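Local coordinates for conserved hypothetical alanine and leucine RICH protein (Mycobacterium tuberculosis, PDB 2WAM) that is of unknown function but belongs to the PAC2 family and represents a duplicated gene family of actinobacteria, at residues A99-D104 and T161-L166; D104-Y109 and D153-R158; V181-P186 and G332-R337; P190-A195 and T238-H243. One frame throughout, in Å; residues are numbered along the deposited sequence.

Interaction 1: A99-D104 and T161-L166; sequences ASFAID and TAVRLL
F101 and A99 reach from the end of strand 94-101 onto one flank of helix 156-169, meeting A162, V163 and L166. The F101 ring carries most of the contact. With its CG beside the backbone N (chi1 -70°), the ring extends toward the helix and presents CZ to two branched side chains. V163 CG2 lies 3.9 Å from F101 CZ, the two side chains crossing at about a right angle. L166 comes from the opposite direction, and its CD1 sits 4.1 Å from F101 CZ and 4.0 Å from A99 CB, bridging two strand residues that share a face. A162 CB adds a longer touch, 4.4 Å from F101 CE2, at the ring edge. All five residues are buried, and Y49, L133 and F159, the last edge-to-face with F101, complete the apolar surroundings.

Farther out the character changes. T161 is partly exposed and packs on R39 of the second subunit, while D104 hydrogen-bonds to backbone N atoms of E157 and R158 of the third. Strand 99-101 and helix 161-166 run nearly antiparallel (173°), their axes 11.7 Å apart, the helix-on-sheet layering of an alpha/beta fold.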
loop_
_atom_site.group_PDB
_atom_site.type_symbol
_atom_site.label_atom_id
_atom_site.label_comp_id
_atom_site.label_asym_id
_atom_site.label_seq_id
_atom_site.Cartn_x
_atom_site.Cartn_y
_atom_site.Cartn_z
ATOM N N ALA A 99 -19.393 -9.859 4.206
ATOM C CA ALA A 99 -18.297 -8.888 4.218
ATOM C C ALA A 99 -18.426 -7.858 5.350
ATOM O O ALA A 99 -19.498 -7.280 5.559
ATOM C CB ALA A 99 -18.197 -8.187 2.862
ATOM N N SER A 100 -17.339 -7.648 6.088
ATOM C CA SER A 100 -17.285 -6.569 7.075
ATOM C C SER A 100 -16.617 -5.387 6.423
ATOM O O SER A 100 -15.471 -5.488 5.985
ATOM C CB SER A 100 -16.441 -6.942 8.301
ATOM O OG SER A 100 -16.694 -8.262 8.715
ATOM N N PHE A 101 -17.311 -4.258 6.376
ATOM C CA PHE A 101 -16.675 -3.054 5.871
ATOM C C PHE A 101 -15.821 -2.394 6.952
ATOM O O PHE A 101 -16.036 -2.593 8.151
ATOM C CB PHE A 101 -17.697 -2.116 5.252
ATOM C CG PHE A 101 -18.273 -2.639 3.966
ATOM C CD1 PHE A 101 -19.338 -3.530 3.977
ATOM C CD2 PHE A 101 -17.739 -2.262 2.749
ATOM C CE1 PHE A 101 -19.860 -4.023 2.793
ATOM C CE2 PHE A 101 -18.258 -2.748 1.559
ATOM C CZ PHE A 101 -19.314 -3.630 1.580
ATOM N N ALA A 102 -14.820 -1.652 6.506
ATOM C CA ALA A 102 -13.891 -0.980 7.392
ATOM C C ALA A 102 -14.533 0.288 7.963
ATOM O O ALA A 102 -14.159 1.415 7.613
ATOM C CB ALA A 102 -12.600 -0.648 6.627
ATOM N N ILE A 103 -15.515 0.102 8.836
ATOM C CA ILE A 103 -16.219 1.234 9.421
ATOM C C ILE A 103 -15.218 2.157 10.137
ATOM O O ILE A 103 -15.346 3.380 10.068
ATOM C CB ILE A 103 -17.385 0.760 10.340
ATOM C CG1 ILE A 103 -18.245 1.933 10.828
ATOM C CG2 ILE A 103 -16.849 -0.030 11.512
ATOM C CD1 ILE A 103 -18.672 2.906 9.735
ATOM N N ASP A 104 -14.201 1.581 10.781
ATOM C CA ASP A 104 -13.161 2.387 11.416
ATOM C C ASP A 104 -12.441 3.357 10.462
ATOM O O ASP A 104 -11.942 4.404 10.888
ATOM C CB ASP A 104 -12.145 1.514 12.144
ATOM C CG ASP A 104 -11.229 2.321 13.078
ATOM O OD1 ASP A 104 -11.750 3.024 13.974
ATOM O OD2 ASP A 104 -9.985 2.245 12.925
ATOM N N THR A 161 -18.617 1.672 -5.071
ATOM C CA THR A 161 -18.017 0.783 -6.051
ATOM C C THR A 161 -17.812 -0.622 -5.482
ATOM O O THR A 161 -18.163 -1.615 -6.128
ATOM C CB THR A 161 -16.684 1.333 -6.560
ATOM O OG1 THR A 161 -16.932 2.512 -7.330
ATOM C CG2 THR A 161 -15.979 0.302 -7.420
ATOM N N ALA A 162 -17.248 -0.702 -4.280
ATOM C CA ALA A 162 -17.072 -1.985 -3.609
ATOM C C ALA A 162 -18.393 -2.761 -3.458
ATOM O O ALA A 162 -18.426 -3.959 -3.695
ATOM C CB ALA A 162 -16.383 -1.802 -2.253
ATOM N N VAL A 163 -19.476 -2.085 -3.071
ATOM C CA VAL A 163 -20.787 -2.734 -2.964
ATOM C C VAL A 163 -21.286 -3.178 -4.343
ATOM O O VAL A 163 -21.730 -4.314 -4.525
ATOM C CB VAL A 163 -21.855 -1.820 -2.295
ATOM C CG1 VAL A 163 -23.230 -2.448 -2.380
ATOM C CG2 VAL A 163 -21.511 -1.550 -0.838
ATOM N N ARG A 164 -21.207 -2.281 -5.318
ATOM C CA ARG A 164 -21.609 -2.622 -6.672
ATOM C C ARG A 164 -20.808 -3.818 -7.226
ATOM O O ARG A 164 -21.361 -4.679 -7.927
ATOM C CB ARG A 164 -21.478 -1.404 -7.592
ATOM C CG ARG A 164 -21.698 -1.731 -9.059
ATOM C CD ARG A 164 -21.807 -0.493 -9.897
ATOM N NE ARG A 164 -20.531 0.179 -10.022
ATOM C CZ ARG A 164 -19.616 -0.153 -10.921
ATOM N NH1 ARG A 164 -19.858 -1.149 -11.756
ATOM N NH2 ARG A 164 -18.468 0.503 -10.975
ATOM N N LEU A 165 -19.514 -3.872 -6.912
ATOM C CA LEU A 165 -18.674 -4.970 -7.372
ATOM C C LEU A 165 -18.979 -6.287 -6.646
ATOM O O LEU A 165 -18.884 -7.362 -7.236
ATOM C CB LEU A 165 -17.192 -4.609 -7.276
ATOM C CG LEU A 165 -16.189 -5.686 -7.708
ATOM C CD1 LEU A 165 -14.888 -5.036 -8.148
ATOM C CD2 LEU A 165 -15.926 -6.745 -6.617
ATOM N N LEU A 166 -19.351 -6.207 -5.372
ATOM C CA LEU A 166 -19.773 -7.391 -4.632
ATOM C C LEU A 166 -21.108 -7.911 -5.167
ATOM O O LEU A 166 -21.267 -9.109 -5.408
ATOM C CB LEU A 166 -19.864 -7.085 -3.137
ATOM C CG LEU A 166 -18.531 -7.192 -2.393
ATOM C CD1 LEU A 166 -18.686 -6.854 -0.927
ATOM C CD2 LEU A 166 -17.985 -8.589 -2.543
#

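Interaction 2: D104-Y109 and D153-R158; sequences DELLDY and DLKWER
L106 and D153 join the two segments through backbone bonds that a carboxylate reinforces. L106 O accepts twice: D153 N, at 2.9 Å, comes in almost in line with the C=O bond, whereas L154 N, at 3.2 Å, approaches tilted from the carbonyl plane. The D153 carboxylate returns the grip. D153 OD1 takes D108 N at 3.0 Å in a nearly linear bond (174° at the hydrogen), the donor standing above the carboxylate plane. The same oxygen also receives a bond from a water, which donates in turn to D108 O, and a salt bridge from R112; OD2 pairs with R110 of the fourth subunit. Several partners thus fix the rotation of this buried acid, and the nearby arginines would be expected to favour its charged form.

E105 and K155 are less firmly joined. K155 NZ makes a weak bond to E105 O at 3.5 Å and stays 4.0 Å from E105 OE2, too far for a salt bridge; the stronger partner of E105 is R158 of the third subunit. The extended K155 chain crosses L106 at about a right angle, with K155 CD 3.6 Å from L106 CD2. Within 104-109, Y109 OH donates to the anti lone pair of D104 OD1, and L107 CD2 lies over the centre of the Y109 ring.

The contact sets the short helix 103-106 and the chain after it beside the N-terminal end of helix 156-169, whose W156 packs against helix 219-229 and stacks on Y109 of the fourth subunit.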
loop_
_atom_site.group_PDB
_atom_site.type_symbol
_atom_site.label_atom_id
_atom_site.label_comp_id
_atom_site.label_asym_id
_atom_site.label_seq_id
_atom_site.Cartn_x
_atom_site.Cartn_y
_atom_site.Cartn_z
ATOM N N ASP A 104 -14.201 1.581 10.781
ATOM C CA ASP A 104 -13.161 2.387 11.416
ATOM C C ASP A 104 -12.441 3.357 10.462
ATOM O O ASP A 104 -11.942 4.404 10.888
ATOM C CB ASP A 104 -12.145 1.514 12.144
ATOM C CG ASP A 104 -11.229 2.321 13.078
ATOM O OD1 ASP A 104 -11.750 3.024 13.974
ATOM O OD2 ASP A 104 -9.985 2.245 12.925
ATOM N N GLU A 105 -12.387 2.999 9.180
ATOM C CA GLU A 105 -11.793 3.856 8.155
ATOM C C GLU A 105 -12.784 4.865 7.558
ATOM O O GLU A 105 -12.376 5.772 6.830
ATOM C CB GLU A 105 -11.184 3.015 7.015
ATOM C CG GLU A 105 -9.995 2.138 7.400
ATOM C CD GLU A 105 -8.734 2.941 7.688
ATOM O OE1 GLU A 105 -7.987 2.554 8.614
ATOM O OE2 GLU A 105 -8.488 3.956 6.995
ATOM N N LEU A 106 -14.070 4.714 7.866
ATOM C CA LEU A 106 -15.110 5.458 7.157
ATOM C C LEU A 106 -15.930 6.364 8.070
ATOM O O LEU A 106 -16.828 7.067 7.619
ATOM C CB LEU A 106 -16.055 4.487 6.432
ATOM C CG LEU A 106 -15.444 3.526 5.413
ATOM C CD1 LEU A 106 -16.461 2.481 5.022
ATOM C CD2 LEU A 106 -14.946 4.270 4.188
ATOM N N LEU A 107 -15.617 6.350 9.356
ATOM C CA LEU A 107 -16.444 7.049 10.330
ATOM C C LEU A 107 -15.748 8.254 10.969
ATOM O O LEU A 107 -14.554 8.215 11.288
ATOM C CB LEU A 107 -16.908 6.054 11.393
ATOM C CG LEU A 107 -17.645 6.609 12.595
ATOM C CD1 LEU A 107 -19.057 7.003 12.176
ATOM C CD2 LEU A 107 -17.655 5.589 13.729
ATOM N N ASP A 108 -16.494 9.337 11.132
ATOM C CA ASP A 108 -16.026 10.461 11.927
ATOM C C ASP A 108 -16.466 10.237 13.375
ATOM O O ASP A 108 -17.623 10.465 13.731
ATOM C CB ASP A 108 -16.607 11.761 11.378
ATOM C CG ASP A 108 -16.180 12.992 12.166
ATOM O OD1 ASP A 108 -15.758 12.878 13.334
ATOM O OD2 ASP A 108 -16.300 14.094 11.601
ATOM N N TYR A 109 -15.539 9.790 14.213
ATOM C CA TYR A 109 -15.881 9.390 15.573
ATOM C C TYR A 109 -16.325 10.538 16.472
ATOM O O TYR A 109 -17.145 10.348 17.370
ATOM C CB TYR A 109 -14.712 8.665 16.222
ATOM C CG TYR A 109 -14.608 7.225 15.808
ATOM C CD1 TYR A 109 -13.832 6.858 14.721
ATOM C CD2 TYR A 109 -15.277 6.227 16.509
ATOM C CE1 TYR A 109 -13.718 5.548 14.331
ATOM C CE2 TYR A 109 -15.162 4.907 16.137
ATOM C CZ TYR A 109 -14.373 4.573 15.043
ATOM O OH TYR A 109 -14.227 3.262 14.643
ATOM N N ASP A 153 -19.179 8.475 6.697
ATOM C CA ASP A 153 -18.950 9.901 6.465
ATOM C C ASP A 153 -18.017 10.066 5.269
ATOM O O ASP A 153 -18.162 10.987 4.471
ATOM C CB ASP A 153 -18.306 10.569 7.684
ATOM C CG ASP A 153 -19.187 10.541 8.893
ATOM O OD1 ASP A 153 -19.127 9.555 9.642
ATOM O OD2 ASP A 153 -19.938 11.511 9.100
ATOM N N LEU A 154 -17.064 9.151 5.161
ATOM C CA LEU A 154 -15.992 9.254 4.190
ATOM C C LEU A 154 -16.165 8.317 3.008
ATOM O O LEU A 154 -16.913 7.342 3.084
ATOM C CB LEU A 154 -14.672 8.932 4.878
ATOM C CG LEU A 154 -14.440 9.718 6.163
ATOM C CD1 LEU A 154 -13.101 9.352 6.750
ATOM C CD2 LEU A 154 -14.527 11.226 5.896
ATOM N N LYS A 155 -15.476 8.643 1.917
ATOM C CA LYS A 155 -15.243 7.731 0.793
ATOM C C LYS A 155 -16.458 7.067 0.144
ATOM O O LYS A 155 -16.423 5.865 -0.125
ATOM C CB LYS A 155 -14.303 6.625 1.245
ATOM C CG LYS A 155 -12.946 7.103 1.632
ATOM C CD LYS A 155 -12.298 6.111 2.564
ATOM C CE LYS A 155 -10.836 6.432 2.747
ATOM N NZ LYS A 155 -10.380 5.847 4.003
ATOM N N TRP A 156 -17.510 7.829 -0.131
ATOM C CA TRP A 156 -18.720 7.242 -0.695
ATOM C C TRP A 156 -18.488 6.546 -2.030
ATOM O O TRP A 156 -19.095 5.516 -2.312
ATOM C CB TRP A 156 -19.812 8.300 -0.858
ATOM C CG TRP A 156 -20.464 8.711 0.415
ATOM C CD1 TRP A 156 -20.054 8.422 1.691
ATOM C CD2 TRP A 156 -21.630 9.519 0.544
ATOM N NE1 TRP A 156 -20.910 8.988 2.601
ATOM C CE2 TRP A 156 -21.886 9.675 1.921
ATOM C CE3 TRP A 156 -22.498 10.127 -0.375
ATOM C CZ2 TRP A 156 -22.960 10.409 2.401
ATOM C CZ3 TRP A 156 -23.563 10.849 0.099
ATOM C CH2 TRP A 156 -23.786 10.990 1.476
ATOM N N GLU A 157 -17.631 7.110 -2.872
ATOM C CA GLU A 157 -17.459 6.527 -4.193
ATOM C C GLU A 157 -16.767 5.185 -4.078
ATOM O O GLU A 157 -17.241 4.176 -4.608
ATOM C CB GLU A 157 -16.717 7.466 -5.140
ATOM C CG GLU A 157 -17.483 8.763 -5.464
ATOM C CD GLU A 157 -18.804 8.550 -6.214
ATOM O OE1 GLU A 157 -19.598 9.504 -6.283
ATOM O OE2 GLU A 157 -19.058 7.447 -6.741
ATOM N N ARG A 158 -15.655 5.169 -3.357
ATOM C CA ARG A 158 -14.926 3.929 -3.167
ATOM C C ARG A 158 -15.835 2.859 -2.532
ATOM O O ARG A 158 -15.867 1.709 -2.966
ATOM C CB ARG A 158 -13.680 4.187 -2.328
ATOM C CG ARG A 158 -12.691 3.054 -2.327
ATOM C CD ARG A 158 -11.350 3.551 -1.876
ATOM N NE ARG A 158 -10.693 2.573 -1.027
ATOM C CZ ARG A 158 -9.716 2.862 -0.178
ATOM N NH1 ARG A 158 -9.281 4.108 -0.067
ATOM N NH2 ARG A 158 -9.178 1.899 0.560
HETATM O O HOH W 1 -20.051 10.422 12.094
#

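Interaction 3: V181-P186 and G332-R337; sequences VPMAVP and GAEFER
V181 approaches F335 and M183 approaches E334 where the strand passes over the first turn of helix 333-343, the axes of strand 181-183 and segment 333-337 lying 8.3 Å apart at closest and their directions 126° from one another. V181 opens the contact at its buried end. Its CG1 stands between the backbone N and the carbonyl carbon (chi1 58°) and from there reaches the phenyl ring obliquely, 3.9 Å from F335 CE1. The two side chains cross at about a right angle, and the ring also rests on T238 of the neighbouring strand and on I210.

In the fold, this places the start of the C-terminal helix 333-343 against one face of the mixed sheet, over strands 174-183 and 234-242. F338 and L339 of the same helix continue the apolar seam along V181.

Toward the end of the strand the contact becomes mixed in character. M183 is folded at both chi2 (-74°) and chi3, which brings the end of its thioether in against E334: M183 CE lies 3.7 Å from E334 CB and 3.4 Å from E334 OE1, while M183 SD sits 4.1 Å from F335 N. E334, extended beyond CG, crosses the methionine obliquely and carries its carboxylate past it to the loop. There OE1 accepts a weak hydrogen bond from A184 N at 3.3 Å, and A184 CB lies 3.8 Å from E334 OE1. A184 is the centre of an inverse gamma turn that leads the chain away from the strand, with L302 of helix 293-315 packed on its methyl.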
loop_
_atom_site.group_PDB
_atom_site.type_symbol
_atom_site.label_atom_id
_atom_site.label_comp_id
_atom_site.label_asym_id
_atom_site.label_seq_id
_atom_site.Cartn_x
_atom_site.Cartn_y
_atom_site.Cartn_z
ATOM N N VAL A 181 -38.644 9.528 6.144
ATOM C CA VAL A 181 -38.694 10.980 6.143
ATOM C C VAL A 181 -39.839 11.361 7.076
ATOM O O VAL A 181 -40.874 10.698 7.089
ATOM C CB VAL A 181 -38.895 11.552 4.712
ATOM C CG1 VAL A 181 -40.173 11.016 4.084
ATOM C CG2 VAL A 181 -38.908 13.074 4.728
ATOM N N PRO A 182 -39.638 12.393 7.901
ATOM C CA PRO A 182 -40.742 12.863 8.748
ATOM C C PRO A 182 -41.720 13.653 7.895
ATOM O O PRO A 182 -41.271 14.386 7.029
ATOM C CB PRO A 182 -40.057 13.793 9.758
ATOM C CG PRO A 182 -38.571 13.559 9.584
ATOM C CD PRO A 182 -38.380 13.101 8.177
ATOM N N MET A 183 -43.020 13.482 8.114
ATOM C CA MET A 183 -44.029 14.216 7.363
ATOM C C MET A 183 -45.165 14.609 8.288
ATOM O O MET A 183 -45.371 13.998 9.341
ATOM C CB MET A 183 -44.582 13.375 6.205
ATOM C CG MET A 183 -43.538 12.970 5.180
ATOM S SD MET A 183 -43.012 14.334 4.118
ATOM C CE MET A 183 -44.454 14.521 3.076
ATOM N N ALA A 184 -45.897 15.641 7.894
ATOM C CA ALA A 184 -47.087 16.035 8.626
ATOM C C ALA A 184 -48.213 15.024 8.379
ATOM O O ALA A 184 -49.069 15.237 7.524
ATOM C CB ALA A 184 -47.510 17.424 8.211
ATOM N N VAL A 185 -48.189 13.917 9.121
ATOM C CA VAL A 185 -49.208 12.864 9.032
ATOM C C VAL A 185 -49.465 12.295 10.422
ATOM O O VAL A 185 -48.579 12.300 11.264
ATOM C CB VAL A 185 -48.781 11.698 8.090
ATOM C CG1 VAL A 185 -48.876 12.106 6.624
ATOM C CG2 VAL A 185 -47.378 11.199 8.431
ATOM N N PRO A 186 -50.684 11.800 10.667
ATOM C CA PRO A 186 -51.012 11.273 11.995
ATOM C C PRO A 186 -50.604 9.815 12.118
ATOM O O PRO A 186 -50.621 9.086 11.129
ATOM C CB PRO A 186 -52.543 11.354 12.039
ATOM C CG PRO A 186 -52.988 11.779 10.646
ATOM C CD PRO A 186 -51.814 11.676 9.735
ATOM N N GLY A 332 -44.098 17.074 -1.769
ATOM C CA GLY A 332 -43.089 17.473 -2.735
ATOM C C GLY A 332 -42.133 18.472 -2.119
ATOM O O GLY A 332 -40.925 18.242 -2.067
ATOM N N ALA A 333 -42.685 19.591 -1.654
ATOM C CA ALA A 333 -41.913 20.600 -0.936
ATOM C C ALA A 333 -41.744 20.172 0.515
ATOM O O ALA A 333 -40.746 20.508 1.152
ATOM C CB ALA A 333 -42.590 21.961 -1.017
ATOM N N GLU A 334 -42.726 19.436 1.037
ATOM C CA GLU A 334 -42.606 18.826 2.361
ATOM C C GLU A 334 -41.450 17.834 2.363
ATOM O O GLU A 334 -40.586 17.870 3.239
ATOM C CB GLU A 334 -43.901 18.119 2.775
ATOM C CG GLU A 334 -44.759 18.892 3.773
ATOM C CD GLU A 334 -45.978 18.097 4.241
ATOM O OE1 GLU A 334 -45.803 17.031 4.881
ATOM O OE2 GLU A 334 -47.117 18.547 3.972
ATOM N N PHE A 335 -41.439 16.951 1.372
ATOM C CA PHE A 335 -40.357 15.989 1.226
ATOM C C PHE A 335 -38.980 16.682 1.265
ATOM O O PHE A 335 -38.074 16.227 1.962
ATOM C CB PHE A 335 -40.547 15.190 -0.064
ATOM C CG PHE A 335 -39.695 13.957 -0.152
ATOM C CD1 PHE A 335 -40.148 12.749 0.357
ATOM C CD2 PHE A 335 -38.447 14.000 -0.760
ATOM C CE1 PHE A 335 -39.369 11.607 0.270
ATOM C CE2 PHE A 335 -37.661 12.862 -0.852
ATOM C CZ PHE A 335 -38.123 11.663 -0.335
ATOM N N GLU A 336 -38.837 17.787 0.531
ATOM C CA GLU A 336 -37.581 18.546 0.478
ATOM C C GLU A 336 -37.207 19.202 1.809
ATOM O O GLU A 336 -36.073 19.081 2.275
ATOM C CB GLU A 336 -37.663 19.642 -0.584
ATOM C CG GLU A 336 -37.167 19.265 -1.965
ATOM C CD GLU A 336 -37.197 20.449 -2.923
ATOM O OE1 GLU A 336 -37.974 21.400 -2.677
ATOM O OE2 GLU A 336 -36.444 20.432 -3.921
ATOM N N ARG A 337 -38.158 19.920 2.399
ATOM C CA ARG A 337 -37.911 20.688 3.618
ATOM C C ARG A 337 -37.569 19.786 4.796
ATOM O O ARG A 337 -36.707 20.117 5.611
ATOM C CB ARG A 337 -39.129 21.557 3.952
ATOM C CG ARG A 337 -39.017 22.319 5.255
ATOM C CD ARG A 337 -40.169 23.293 5.410
ATOM N NE ARG A 337 -40.229 23.860 6.756
ATOM C CZ ARG A 337 -40.993 24.894 7.104
ATOM N NH1 ARG A 337 -41.765 25.490 6.204
ATOM N NH2 ARG A 337 -40.981 25.338 8.355
#

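Interaction 4: P190-A195 and T238-H243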
loop_
_atom_site.group_PDB
_atom_site.type_symbol
_atom_site.label_atom_id
_atom_site.label_comp_id
_atom_site.label_asym_id
_atom_site.label_seq_id
_atom_site.Cartn_x
_atom_site.Cartn_y
_atom_site.Cartn_z
ATOM N N PRO A 190 -53.302 5.246 7.806
ATOM C CA PRO A 190 -52.435 4.299 7.097
ATOM C C PRO A 190 -51.069 4.895 6.762
ATOM O O PRO A 190 -50.962 6.057 6.357
ATOM C CB PRO A 190 -53.218 4.005 5.818
ATOM C CG PRO A 190 -54.637 4.207 6.202
ATOM C CD PRO A 190 -54.632 5.347 7.183
ATOM N N ILE A 191 -50.027 4.093 6.948
ATOM C CA ILE A 191 -48.679 4.545 6.685
ATOM C C ILE A 191 -48.453 4.672 5.187
ATOM O O ILE A 191 -48.680 3.727 4.439
ATOM C CB ILE A 191 -47.651 3.585 7.278
ATOM C CG1 ILE A 191 -47.613 3.730 8.799
ATOM C CG2 ILE A 191 -46.269 3.823 6.662
ATOM C CD1 ILE A 191 -46.676 2.738 9.467
ATOM N N THR A 192 -48.018 5.849 4.750
ATOM C CA THR A 192 -47.775 6.078 3.337
ATOM C C THR A 192 -46.290 6.040 3.063
ATOM O O THR A 192 -45.478 5.970 3.986
ATOM C CB THR A 192 -48.382 7.415 2.846
ATOM O OG1 THR A 192 -47.986 8.480 3.715
ATOM C CG2 THR A 192 -49.903 7.331 2.835
ATOM N N MET A 193 -45.933 6.113 1.790
ATOM C CA MET A 193 -44.584 5.777 1.380
ATOM C C MET A 193 -44.304 6.340 -0.002
ATOM O O MET A 193 -45.173 6.300 -0.871
ATOM C CB MET A 193 -44.495 4.262 1.350
ATOM C CG MET A 193 -43.133 3.688 1.176
ATOM S SD MET A 193 -43.255 1.944 1.562
ATOM C CE MET A 193 -43.118 2.015 3.345
ATOM N N THR A 194 -43.107 6.879 -0.213
ATOM C CA THR A 194 -42.742 7.310 -1.562
ATOM C C THR A 194 -41.735 6.364 -2.238
ATOM O O THR A 194 -40.594 6.215 -1.805
ATOM C CB THR A 194 -42.306 8.805 -1.653
ATOM O OG1 THR A 194 -40.939 8.959 -1.271
ATOM C CG2 THR A 194 -43.166 9.669 -0.781
ATOM N N ALA A 195 -42.198 5.730 -3.308
ATOM C CA ALA A 195 -41.435 4.735 -4.037
ATOM C C ALA A 195 -40.605 5.372 -5.137
ATOM O O ALA A 195 -41.018 6.351 -5.750
ATOM C CB ALA A 195 -42.386 3.718 -4.638
ATOM N N THR A 238 -39.253 5.073 0.707
ATOM C CA THR A 238 -39.069 6.038 1.763
ATOM C C THR A 238 -40.384 6.158 2.514
ATOM O O THR A 238 -41.365 6.688 2.000
ATOM C CB THR A 238 -38.661 7.383 1.189
ATOM O OG1 THR A 238 -37.471 7.216 0.404
ATOM C CG2 THR A 238 -38.404 8.369 2.309
ATOM N N VAL A 239 -40.400 5.630 3.729
ATOM C CA VAL A 239 -41.617 5.565 4.524
ATOM C C VAL A 239 -41.859 6.895 5.261
ATOM O O VAL A 239 -40.906 7.594 5.634
ATOM C CB VAL A 239 -41.590 4.333 5.483
ATOM C CG1 VAL A 239 -40.344 4.342 6.398
ATOM C CG2 VAL A 239 -42.859 4.239 6.289
ATOM N N HIS A 240 -43.130 7.256 5.443
ATOM C CA HIS A 240 -43.475 8.513 6.104
ATOM C C HIS A 240 -43.781 8.334 7.585
ATOM O O HIS A 240 -44.674 7.580 7.957
ATOM C CB HIS A 240 -44.648 9.186 5.399
ATOM C CG HIS A 240 -44.377 9.519 3.964
ATOM N ND1 HIS A 240 -45.266 9.237 2.953
ATOM C CD2 HIS A 240 -43.305 10.097 3.373
ATOM C CE1 HIS A 240 -44.759 9.636 1.800
ATOM N NE2 HIS A 240 -43.570 10.160 2.027
ATOM N N VAL A 241 -43.029 9.034 8.423
ATOM C CA VAL A 241 -43.213 8.967 9.869
ATOM C C VAL A 241 -43.773 10.286 10.394
ATOM O O VAL A 241 -43.272 11.360 10.046
ATOM C CB VAL A 241 -41.877 8.684 10.607
ATOM C CG1 VAL A 241 -42.105 8.585 12.107
ATOM C CG2 VAL A 241 -41.218 7.422 10.074
ATOM N N PRO A 242 -44.821 10.212 11.228
ATOM C CA PRO A 242 -45.360 11.424 11.856
ATOM C C PRO A 242 -44.220 12.234 12.479
ATOM O O PRO A 242 -43.429 11.652 13.224
ATOM C CB PRO A 242 -46.279 10.864 12.942
ATOM C CG PRO A 242 -46.731 9.563 12.405
ATOM C CD PRO A 242 -45.569 9.007 11.623
ATOM N N HIS A 243 -44.122 13.530 12.181
ATOM C CA HIS A 243 -42.970 14.302 12.650
ATOM C C HIS A 243 -42.850 14.317 14.173
ATOM O O HIS A 243 -41.754 14.476 14.705
ATOM C CB HIS A 243 -42.925 15.723 12.071
ATOM C CG HIS A 243 -44.111 16.558 12.424
ATOM N ND1 HIS A 243 -45.051 16.945 11.492
ATOM C CD2 HIS A 243 -44.518 17.074 13.607
ATOM C CE1 HIS A 243 -45.985 17.666 12.086
ATOM N NE2 HIS A 243 -45.688 17.757 13.369
#
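An antiparallel strand pair at one margin of the chain's main mixed sheet joins 193-195, part of the outermost strand within the chain, to 238-242. T194 and T238 form the hydrogen-bonded pair: T194 N donates to T238 O at 2.8 Å, and T238 N to T194 O at 3.1 Å. M193 and V239 form the adjacent non-hydrogen-bonded pair. One step on, H240 N bonds to T192 O at 3.0 Å, continuing the ladder to T192, just before strand 193-195.

A side-chain bond accompanies it. T192 OG1 and H240 ND1 are 2.9 Å apart at the edge of the imidazole, and either could be the donor. The threonine hydroxyl lies between its backbone N and carbonyl carbon (chi1 50°), on the side of the histidine. On the face of M193 and V239, M193 bends at chi3 (-83°) and brings CE to 3.5 Å from V239 CB; I191 CG2 adds a contact with V239 CG2, also at 3.5 Å.

Helix 251-265 packs on that face through A252, A256 and L257. The T194 and T238 face meets F335 of helix 333-343, and strand 174-183 flanks 234-242 on its other edge.

Overall arrangement
The four contacts fall into two well-separated pairs, interaction 1 lying on the opposite side of the chain's centre from interactions 3 and 4. Interactions 1 and 2 have centres 11 Å apart, share D104 and both use helices 103-106 and 156-169; interaction 2 is nested within the loop that interaction 1 closes. Interactions 3 and 4, centred 9 Å apart, touch through neighbouring strands 174-183 and 234-242, with V181 N and M183 N probably bonded to V239 O and V241 O. Interaction 4 is nested inside interaction 3. The pairs follow in series, their centres 28 to 32 Å apart, and interactions 1, 3 and 4 reach the same sheet. Interaction 2 adjoins other subunits extensively, whereas no other chain touches interaction 3.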